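Local atomic coordinates of ultraspiracle (Drosophila melanogaster, PDB entry 1HG4), a protein that acts as a nuclear hormone receptor and transcription factor, its ligand-binding domain here binding a phospholipid and held in an inactive conformation. Residues A29-L33 and L261-Q265; Q59-M63 and W89-L93; L173-E177 and H214-H219; Y208-D212 and F226-L230. All blocks are in the same frame, centred on the assembly; numbering follows the deposited sequence.

Contact 1 (A29-L33 and L261-Q265); sequences ALTFL and LFLEQ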
# COMPACT_ATOMS: atom_id res chain seq x y z
N ALA A 29 5.39 16.40 -31.86
CA ALA A 29 4.20 15.59 -31.74
C ALA A 29 4.48 14.11 -31.77
O ALA A 29 5.45 13.65 -32.37
CB ALA A 29 3.22 15.94 -32.87
N LEU A 30 3.61 13.36 -31.09
CA LEU A 30 3.68 11.90 -31.04
C LEU A 30 2.65 11.51 -32.11
O LEU A 30 1.44 11.66 -31.90
CB LEU A 30 3.25 11.41 -29.65
CG LEU A 30 3.20 9.93 -29.26
CD1 LEU A 30 3.26 9.05 -30.49
CD2 LEU A 30 4.35 9.62 -28.33
N THR A 31 3.12 11.05 -33.25
CA THR A 31 2.21 10.70 -34.34
C THR A 31 1.53 9.33 -34.18
O THR A 31 1.99 8.33 -34.73
CB THR A 31 2.94 10.74 -35.70
OG1 THR A 31 3.98 9.76 -35.70
CG2 THR A 31 3.57 12.11 -35.92
N PHE A 32 0.44 9.29 -33.42
CA PHE A 32 -0.30 8.06 -33.23
C PHE A 32 -1.52 8.05 -34.16
O PHE A 32 -1.88 7.02 -34.74
CB PHE A 32 -0.77 7.95 -31.77
CG PHE A 32 -1.51 6.67 -31.48
CD1 PHE A 32 -0.97 5.45 -31.84
CD2 PHE A 32 -2.74 6.69 -30.84
CE1 PHE A 32 -1.65 4.26 -31.58
CE2 PHE A 32 -3.43 5.51 -30.58
CZ PHE A 32 -2.89 4.29 -30.94
N LEU A 33 -2.17 9.21 -34.30
CA LEU A 33 -3.33 9.31 -35.17
C LEU A 33 -2.89 9.81 -36.53
O LEU A 33 -1.91 10.56 -36.65
CB LEU A 33 -4.36 10.29 -34.58
CG LEU A 33 -5.24 9.83 -33.42
CD1 LEU A 33 -4.39 9.34 -32.29
CD2 LEU A 33 -6.10 10.98 -32.96
N LEU A 261 5.59 3.99 -28.98
CA LEU A 261 5.76 5.42 -29.17
C LEU A 261 6.03 6.12 -27.84
O LEU A 261 6.87 7.02 -27.77
CB LEU A 261 4.52 6.01 -29.86
CG LEU A 261 4.23 5.58 -31.31
CD1 LEU A 261 4.13 4.07 -31.42
CD2 LEU A 261 2.92 6.19 -31.77
N PHE A 262 5.33 5.71 -26.79
CA PHE A 262 5.53 6.28 -25.46
C PHE A 262 6.92 5.93 -24.94
O PHE A 262 7.66 6.79 -24.43
CB PHE A 262 4.49 5.73 -24.47
CG PHE A 262 3.13 6.37 -24.58
CD1 PHE A 262 3.00 7.70 -24.97
CD2 PHE A 262 1.99 5.65 -24.23
CE1 PHE A 262 1.74 8.31 -25.02
CE2 PHE A 262 0.71 6.24 -24.27
CZ PHE A 262 0.59 7.57 -24.67
N LEU A 263 7.28 4.67 -25.07
CA LEU A 263 8.57 4.18 -24.62
C LEU A 263 9.71 4.94 -25.28
O LEU A 263 10.70 5.30 -24.63
CB LEU A 263 8.71 2.69 -24.96
CG LEU A 263 9.40 1.78 -23.95
CD1 LEU A 263 9.60 0.42 -24.58
CD2 LEU A 263 10.73 2.36 -23.51
N GLU A 264 9.57 5.20 -26.58
CA GLU A 264 10.60 5.90 -27.32
C GLU A 264 10.75 7.35 -26.91
O GLU A 264 11.88 7.85 -26.84
CB GLU A 264 10.32 5.77 -28.82
CG GLU A 264 10.13 4.31 -29.26
CD GLU A 264 10.02 4.13 -30.77
OE1 GLU A 264 9.34 4.95 -31.42
OE2 GLU A 264 10.61 3.14 -31.29
N GLN A 265 9.65 8.05 -26.63
CA GLN A 265 9.78 9.44 -26.22
C GLN A 265 10.36 9.48 -24.81
O GLN A 265 11.20 10.33 -24.51
CB GLN A 265 8.44 10.17 -26.24
CG GLN A 265 8.59 11.69 -26.12
CD GLN A 265 7.28 12.45 -26.20
OE1 GLN A 265 6.39 12.08 -26.96
NE2 GLN A 265 7.17 13.53 -25.44

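Contact 2 (Q59-M63 and W89-L93); sequences QLFQM and WIELL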
# COMPACT_ATOMS: atom_id res chain seq x y z
N GLN A 59 -0.81 17.14 -28.50
CA GLN A 59 -1.22 17.06 -27.11
C GLN A 59 -0.67 15.79 -26.48
O GLN A 59 -0.40 15.76 -25.27
CB GLN A 59 -2.75 17.11 -27.00
CG GLN A 59 -3.33 18.45 -27.45
CD GLN A 59 -4.81 18.57 -27.20
OE1 GLN A 59 -5.47 17.61 -26.77
NE2 GLN A 59 -5.36 19.74 -27.48
N LEU A 60 -0.50 14.75 -27.29
CA LEU A 60 0.04 13.49 -26.81
C LEU A 60 1.51 13.68 -26.42
O LEU A 60 1.95 13.22 -25.37
CB LEU A 60 -0.07 12.40 -27.87
CG LEU A 60 -1.33 11.53 -27.85
CD1 LEU A 60 -1.29 10.58 -29.05
CD2 LEU A 60 -1.40 10.74 -26.54
N PHE A 61 2.25 14.36 -27.29
CA PHE A 61 3.67 14.62 -27.03
C PHE A 61 3.79 15.38 -25.72
O PHE A 61 4.60 15.04 -24.86
CB PHE A 61 4.28 15.46 -28.16
CG PHE A 61 5.77 15.63 -28.03
CD1 PHE A 61 6.30 16.69 -27.29
CD2 PHE A 61 6.64 14.71 -28.62
CE1 PHE A 61 7.69 16.82 -27.13
CE2 PHE A 61 8.03 14.84 -28.46
CZ PHE A 61 8.55 15.89 -27.72
N GLN A 62 2.97 16.42 -25.59
CA GLN A 62 2.97 17.25 -24.40
C GLN A 62 2.63 16.45 -23.15
O GLN A 62 3.23 16.66 -22.09
CB GLN A 62 1.98 18.40 -24.59
CG GLN A 62 2.47 19.47 -25.55
CD GLN A 62 1.35 20.32 -26.12
OE1 GLN A 62 0.46 20.76 -25.40
NE2 GLN A 62 1.42 20.57 -27.43
N MET A 63 1.69 15.52 -23.30
CA MET A 63 1.26 14.68 -22.19
C MET A 63 2.42 13.88 -21.63
O MET A 63 2.59 13.79 -20.42
CB MET A 63 0.17 13.72 -22.65
CG MET A 63 -0.36 12.84 -21.53
SD MET A 63 -1.37 11.50 -22.13
CE MET A 63 -2.68 12.46 -22.96
N TRP A 89 -4.14 8.33 -21.20
CA TRP A 89 -4.11 9.35 -22.26
C TRP A 89 -5.45 9.92 -22.76
O TRP A 89 -5.62 11.14 -22.76
CB TRP A 89 -3.27 8.89 -23.46
CG TRP A 89 -3.89 7.95 -24.45
CD1 TRP A 89 -3.94 6.58 -24.37
CD2 TRP A 89 -4.46 8.29 -25.72
NE1 TRP A 89 -4.49 6.05 -25.52
CE2 TRP A 89 -4.82 7.08 -26.37
CE3 TRP A 89 -4.69 9.51 -26.38
CZ2 TRP A 89 -5.40 7.05 -27.64
CZ3 TRP A 89 -5.28 9.48 -27.65
CH2 TRP A 89 -5.62 8.26 -28.27
N ILE A 90 -6.38 9.06 -23.17
CA ILE A 90 -7.67 9.55 -23.64
C ILE A 90 -8.42 10.36 -22.56
O ILE A 90 -8.96 11.42 -22.86
CB ILE A 90 -8.59 8.40 -24.13
CG1 ILE A 90 -7.92 7.69 -25.31
CG2 ILE A 90 -9.94 8.93 -24.57
CD1 ILE A 90 -8.68 6.48 -25.78
N GLU A 91 -8.43 9.87 -21.32
CA GLU A 91 -9.11 10.57 -20.25
C GLU A 91 -8.47 11.92 -19.96
O GLU A 91 -9.16 12.88 -19.60
CB GLU A 91 -9.13 9.74 -18.97
CG GLU A 91 -9.95 8.47 -19.08
CD GLU A 91 -9.96 7.69 -17.78
OE1 GLU A 91 -10.60 8.13 -16.81
OE2 GLU A 91 -9.31 6.63 -17.74
N LEU A 92 -7.16 12.01 -20.11
CA LEU A 92 -6.46 13.26 -19.86
C LEU A 92 -6.81 14.26 -20.95
O LEU A 92 -7.06 15.43 -20.65
CB LEU A 92 -4.94 13.04 -19.81
CG LEU A 92 -4.43 12.24 -18.59
CD1 LEU A 92 -2.93 11.97 -18.74
CD2 LEU A 92 -4.70 13.00 -17.29
N LEU A 93 -6.84 13.80 -22.21
CA LEU A 93 -7.19 14.70 -23.32
C LEU A 93 -8.63 15.20 -23.19
O LEU A 93 -8.87 16.40 -23.29
CB LEU A 93 -7.00 14.02 -24.67
CG LEU A 93 -5.57 13.62 -25.02
CD1 LEU A 93 -5.48 13.26 -26.50
CD2 LEU A 93 -4.64 14.76 -24.73

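Contact 3 (L173-E177 and H214-H219); sequences LDRRE and HCRLEH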
# COMPACT_ATOMS: atom_id res chain seq x y z
N LEU A 173 -15.87 24.44 -10.90
CA LEU A 173 -14.59 23.76 -10.90
C LEU A 173 -13.49 24.76 -11.26
O LEU A 173 -13.64 25.52 -12.21
CB LEU A 173 -14.59 22.61 -11.91
CG LEU A 173 -13.37 21.69 -11.90
CD1 LEU A 173 -13.40 20.81 -10.65
CD2 LEU A 173 -13.37 20.82 -13.15
N ASP A 174 -12.40 24.78 -10.51
CA ASP A 174 -11.32 25.69 -10.82
C ASP A 174 -10.13 24.94 -11.40
O ASP A 174 -10.10 23.70 -11.40
CB ASP A 174 -10.92 26.51 -9.58
CG ASP A 174 -10.37 25.66 -8.45
OD1 ASP A 174 -9.60 24.71 -8.72
OD2 ASP A 174 -10.70 25.95 -7.28
N ARG A 175 -9.15 25.70 -11.88
CA ARG A 175 -7.96 25.12 -12.49
C ARG A 175 -7.18 24.20 -11.55
O ARG A 175 -6.58 23.22 -12.00
CB ARG A 175 -7.03 26.24 -13.00
CG ARG A 175 -5.80 25.71 -13.72
CD ARG A 175 -6.18 25.08 -15.06
NE ARG A 175 -5.20 24.10 -15.51
CZ ARG A 175 -3.91 24.35 -15.69
NH1 ARG A 175 -3.43 25.57 -15.46
NH2 ARG A 175 -3.09 23.39 -16.10
N ARG A 176 -7.20 24.51 -10.26
CA ARG A 176 -6.49 23.69 -9.29
C ARG A 176 -7.19 22.36 -9.11
O ARG A 176 -6.55 21.31 -9.03
CB ARG A 176 -6.38 24.42 -7.95
CG ARG A 176 -5.00 25.02 -7.67
CD ARG A 176 -4.91 26.50 -8.01
NE ARG A 176 -3.64 26.83 -8.65
CZ ARG A 176 -3.33 28.03 -9.14
NH1 ARG A 176 -4.20 29.04 -9.05
NH2 ARG A 176 -2.17 28.22 -9.75
N GLU A 177 -8.51 22.37 -9.06
CA GLU A 177 -9.25 21.12 -8.91
C GLU A 177 -9.12 20.22 -10.15
O GLU A 177 -9.10 19.00 -10.01
CB GLU A 177 -10.71 21.41 -8.60
CG GLU A 177 -10.84 22.34 -7.42
CD GLU A 177 -12.26 22.67 -7.06
OE1 GLU A 177 -13.03 23.07 -7.96
OE2 GLU A 177 -12.60 22.54 -5.87
N HIS A 214 -7.63 21.87 -0.59
CA HIS A 214 -8.09 22.96 -1.44
C HIS A 214 -9.59 23.15 -1.20
O HIS A 214 -10.07 24.27 -1.12
CB HIS A 214 -7.83 22.62 -2.91
CG HIS A 214 -8.24 23.71 -3.84
ND1 HIS A 214 -7.51 24.87 -4.00
CD2 HIS A 214 -9.34 23.85 -4.61
CE1 HIS A 214 -8.14 25.67 -4.83
NE2 HIS A 214 -9.25 25.08 -5.22
N CYS A 215 -10.32 22.05 -1.10
CA CYS A 215 -11.75 22.09 -0.85
C CYS A 215 -12.03 22.75 0.49
O CYS A 215 -12.87 23.65 0.60
CB CYS A 215 -12.34 20.69 -0.85
SG CYS A 215 -12.61 20.01 -2.50
N ARG A 216 -11.31 22.28 1.51
CA ARG A 216 -11.45 22.80 2.86
C ARG A 216 -11.15 24.28 2.91
O ARG A 216 -11.90 25.07 3.47
CB ARG A 216 -10.50 22.08 3.81
CG ARG A 216 -10.66 20.58 3.85
CD ARG A 216 -11.92 20.18 4.58
NE ARG A 216 -11.62 19.51 5.84
CZ ARG A 216 -11.03 20.09 6.88
NH1 ARG A 216 -10.65 21.37 6.81
NH2 ARG A 216 -10.82 19.40 7.99
N LEU A 217 -10.02 24.66 2.32
CA LEU A 217 -9.58 26.04 2.30
C LEU A 217 -10.45 26.99 1.50
O LEU A 217 -10.80 28.06 1.98
CB LEU A 217 -8.15 26.11 1.78
CG LEU A 217 -7.02 26.13 2.80
CD1 LEU A 217 -7.42 25.41 4.10
CD2 LEU A 217 -5.79 25.51 2.16
N GLU A 218 -10.80 26.60 0.28
CA GLU A 218 -11.59 27.46 -0.59
C GLU A 218 -13.10 27.27 -0.59
O GLU A 218 -13.83 28.18 -0.98
CB GLU A 218 -11.08 27.34 -2.03
CG GLU A 218 -9.64 27.81 -2.18
CD GLU A 218 -9.47 29.26 -1.77
OE1 GLU A 218 -10.35 30.09 -2.12
OE2 GLU A 218 -8.46 29.57 -1.10
N HIS A 219 -13.57 26.11 -0.15
CA HIS A 219 -15.00 25.84 -0.13
C HIS A 219 -15.46 25.23 1.20
O HIS A 219 -16.14 24.21 1.24
CB HIS A 219 -15.35 24.92 -1.29
CG HIS A 219 -15.08 25.52 -2.64
ND1 HIS A 219 -15.97 26.35 -3.28
CD2 HIS A 219 -14.01 25.40 -3.47
CE1 HIS A 219 -15.47 26.72 -4.45
NE2 HIS A 219 -14.28 26.16 -4.58

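Contact 4 (Y208-D212 and F226-L230); sequences YACLD and FAQLL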
# COMPACT_ATOMS: atom_id res chain seq x y z
N TYR A 208 -5.17 13.29 -3.27
CA TYR A 208 -6.45 13.32 -2.57
C TYR A 208 -6.35 14.34 -1.46
O TYR A 208 -7.20 15.21 -1.30
CB TYR A 208 -6.76 11.97 -1.94
CG TYR A 208 -7.34 10.92 -2.87
CD1 TYR A 208 -8.06 11.28 -4.01
CD2 TYR A 208 -7.19 9.57 -2.60
CE1 TYR A 208 -8.61 10.31 -4.85
CE2 TYR A 208 -7.73 8.59 -3.43
CZ TYR A 208 -8.44 8.97 -4.56
OH TYR A 208 -8.98 8.01 -5.38
N ALA A 209 -5.28 14.20 -0.68
CA ALA A 209 -5.02 15.11 0.42
C ALA A 209 -4.95 16.55 -0.09
O ALA A 209 -5.52 17.44 0.54
CB ALA A 209 -3.71 14.73 1.11
N CYS A 210 -4.28 16.77 -1.22
CA CYS A 210 -4.17 18.13 -1.78
C CYS A 210 -5.54 18.64 -2.21
O CYS A 210 -5.91 19.77 -1.89
CB CYS A 210 -3.23 18.15 -2.99
SG CYS A 210 -1.48 18.00 -2.53
N LEU A 211 -6.30 17.80 -2.90
CA LEU A 211 -7.62 18.18 -3.37
C LEU A 211 -8.53 18.55 -2.20
O LEU A 211 -9.16 19.61 -2.22
CB LEU A 211 -8.24 17.05 -4.19
CG LEU A 211 -9.59 17.37 -4.85
CD1 LEU A 211 -9.43 18.58 -5.76
CD2 LEU A 211 -10.10 16.18 -5.62
N ASP A 212 -8.56 17.70 -1.18
CA ASP A 212 -9.39 17.93 -0.00
C ASP A 212 -9.03 19.24 0.69
O ASP A 212 -9.90 20.02 1.04
CB ASP A 212 -9.26 16.76 0.98
CG ASP A 212 -10.25 16.84 2.13
OD1 ASP A 212 -11.46 16.67 1.87
OD2 ASP A 212 -9.84 17.08 3.28
N PHE A 226 -15.79 17.64 -2.21
CA PHE A 226 -14.75 16.66 -2.53
C PHE A 226 -15.32 15.41 -3.22
O PHE A 226 -14.84 15.01 -4.28
CB PHE A 226 -14.02 16.27 -1.24
CG PHE A 226 -12.94 15.23 -1.43
CD1 PHE A 226 -11.68 15.59 -1.89
CD2 PHE A 226 -13.19 13.89 -1.13
CE1 PHE A 226 -10.67 14.63 -2.06
CE2 PHE A 226 -12.20 12.93 -1.29
CZ PHE A 226 -10.93 13.31 -1.76
N ALA A 227 -16.35 14.82 -2.63
CA ALA A 227 -16.96 13.62 -3.18
C ALA A 227 -17.61 13.90 -4.52
O ALA A 227 -17.51 13.10 -5.44
CB ALA A 227 -18.00 13.04 -2.21
N GLN A 228 -18.31 15.03 -4.62
CA GLN A 228 -18.95 15.40 -5.87
C GLN A 228 -17.95 15.55 -7.01
O GLN A 228 -18.20 15.10 -8.13
CB GLN A 228 -19.73 16.71 -5.72
N LEU A 229 -16.81 16.18 -6.73
CA LEU A 229 -15.80 16.37 -7.76
C LEU A 229 -15.33 15.03 -8.28
O LEU A 229 -15.10 14.86 -9.49
CB LEU A 229 -14.60 17.16 -7.22
CG LEU A 229 -14.84 18.62 -6.85
CD1 LEU A 229 -13.55 19.25 -6.36
CD2 LEU A 229 -15.35 19.35 -8.06
N LEU A 230 -15.19 14.06 -7.39
CA LEU A 230 -14.72 12.74 -7.78
C LEU A 230 -15.73 11.99 -8.63
O LEU A 230 -15.34 11.13 -9.42
CB LEU A 230 -14.35 11.93 -6.54
CG LEU A 230 -13.15 12.49 -5.78
CD1 LEU A 230 -12.85 11.63 -4.57
CD2 LEU A 230 -11.94 12.55 -6.69

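Contact 1 (A29-L33 and L261-Q265)
The loop 29-33 passes one face of helix segment 261-265, nearest where the CA atoms of L30 and L261 stand 7.1 Å apart. Its backbone has no regular structure but bends in an inverse gamma turn centred on T31, with a weak hydrogen bond of 3.0 Å from F32 N to L30 O. Both L30 and F32, the two residues flanking that centre, direct their CA-to-CB bonds toward the helix. L30 loses 93 Å² to the helix and L261 loses 77 Å² to the loop, out of 240 Å² in all, so one leucine pair dominates. L30 CD2 also reaches F262 CD1 at 4.1 Å and lies 3.5 Å from Q265 OE1, the side-chain amide oxygen. L261 CD2 lies 4.0 Å from F32 CD1 and 3.8 Å from T31 O. Q265 sends its NE2 elsewhere, to E65 and the carbonyl of F61. Helix 258-266 is the C-terminal helix of the ligand-binding domain, and its placement against this loop is consistent with the inactive, locked receptor. F262 further packs on V64 of helix 46-68 and L85 of helix 78-100, while N57 of helix 46-68 hydrogen-bonds the loop at L30, F32 and L33.

Contact 2 (Q59-M63 and W89-L93)
This is a buried helix-helix crossing near the middle of the chain, about 5 Å from its centre, between helix 46-68 and helix 78-100. The axes of the two short segments approach to 10.8 Å at a steep 108°, and the contact buries 303 Å². M63 contributes 86 Å² of this: its SD lies 3.5 Å from W89 CB and 3.8 Å from L92 CD1, and its CE lies 3.5 Å from L93 CD2 and 3.2 Å from W89 O. Such a transverse crossing belongs to the three-layered antiparallel alpha-helical sandwich of nuclear receptor ligand-binding domains, in which helix 78-100 runs through the central layer. L60 CD2 meets the indole at W89 CE3, 3.5 Å away, and the same tryptophan touches the bound phospholipid and L247 of helix 225-250, so the packing passes directly into the wall of the ligand pocket. At the other end Q59 OE1 comes within 3.6 Å of L93 CD2, while its NE2 hydrogen-bonds the carbonyl of L137.

Contact 3 (L173-E177 and H214-H219)
R176 lays its CB over one face of the H214 imidazole, a CH-pi contact with the carbon 4.0 Å from the ring centroid and 21° off the ring normal. The edge of the same ring is engaged by an acid: H214 NE2 donates to D174 OD2 at 2.7 Å with an N-H...O angle of 161°, a well-aligned His-carboxylate hydrogen bond. E177 CG closes on H214 CD2 at 3.5 Å, so H214, with 71 Å² covered, meets three residues at the start of helix 175-186. That start is a capping box. E177 N gives a 2.6 Å hydrogen bond to OD1 of D174, the N-cap residue, and D174 N returns one of 3.1 Å to E177 OE1. Across the gap, H219, the first residue to leave the helical conformation at the end of helix 197-218, brings its CD2 to 4.0 Å from E177 OE2. The carboxylate of E177 is also salt-bridged to R225 of helix 225-250, and I11 of helix 11-24 touches both R176 and H214. The two oxygens of D174 therefore do separate work, OD1 capping its own helix and OD2 receiving the imidazole, so that one carboxylate both caps the N-terminus of helix 175-186 and hydrogen-bonds the C-terminal part of helix 197-218.

Contact 4 (Y208-D212 and F226-L230)
F226 loses 93 Å² to segment 208-212, and its ring fills the space beside the backbone of the partner helix: F226 CE1 lies 3.6 Å from Y208 O, F226 CD1 3.8 Å from D212 CA, and D212 OD1 sits over a ring face, 3.9 Å from F226 CG. The CA atoms of D212 and F226, 6.1 Å apart, mark the closest backbone approach. L211, with 64 Å² covered, touches three residues of the partner, its CD2 3.9 Å from F226 CE1 and 4.2 Å from L230 CD2, its CD1 4.2 Å from L229 CD1. Helices 197-218 and 225-250 are successive elements of the nuclear receptor helical sandwich, and the segment axes approach to 11.1 Å, with 121° between their N-to-C directions. Y208 completes the set with 41 Å² covered: its CD1 is 4.2 Å from F226 CZ and its CE1 4.4 Å from L230 CD2. I184 of helix 175-186 touches Y208 and L230, while D212 OD2 accepts a hydrogen bond from L78 N of the third subunit.

In the fold
Contact 2 lies nearest the chain's centre and is apolar apart from Q59 at its margin; contacts 1 and 4 are also buried and mainly hydrophobic, whereas contact 3, about 20 Å from the centre and partly exposed, is the one in which the two segments are hydrogen-bonded. Contacts 1 and 2 adjoin: Q265 NE2 and F61 O, 3.0 Å apart, probably form a hydrogen bond, and F32 CB packs 3.8 Å from L60 CD1. Contacts 3 and 4 share helix 197-218 and touch largely through L229, whose CD1 is 3.5 Å from E177 OE2. This second pair lies across the chain's centre from contact 1, with centres more than 30 Å away.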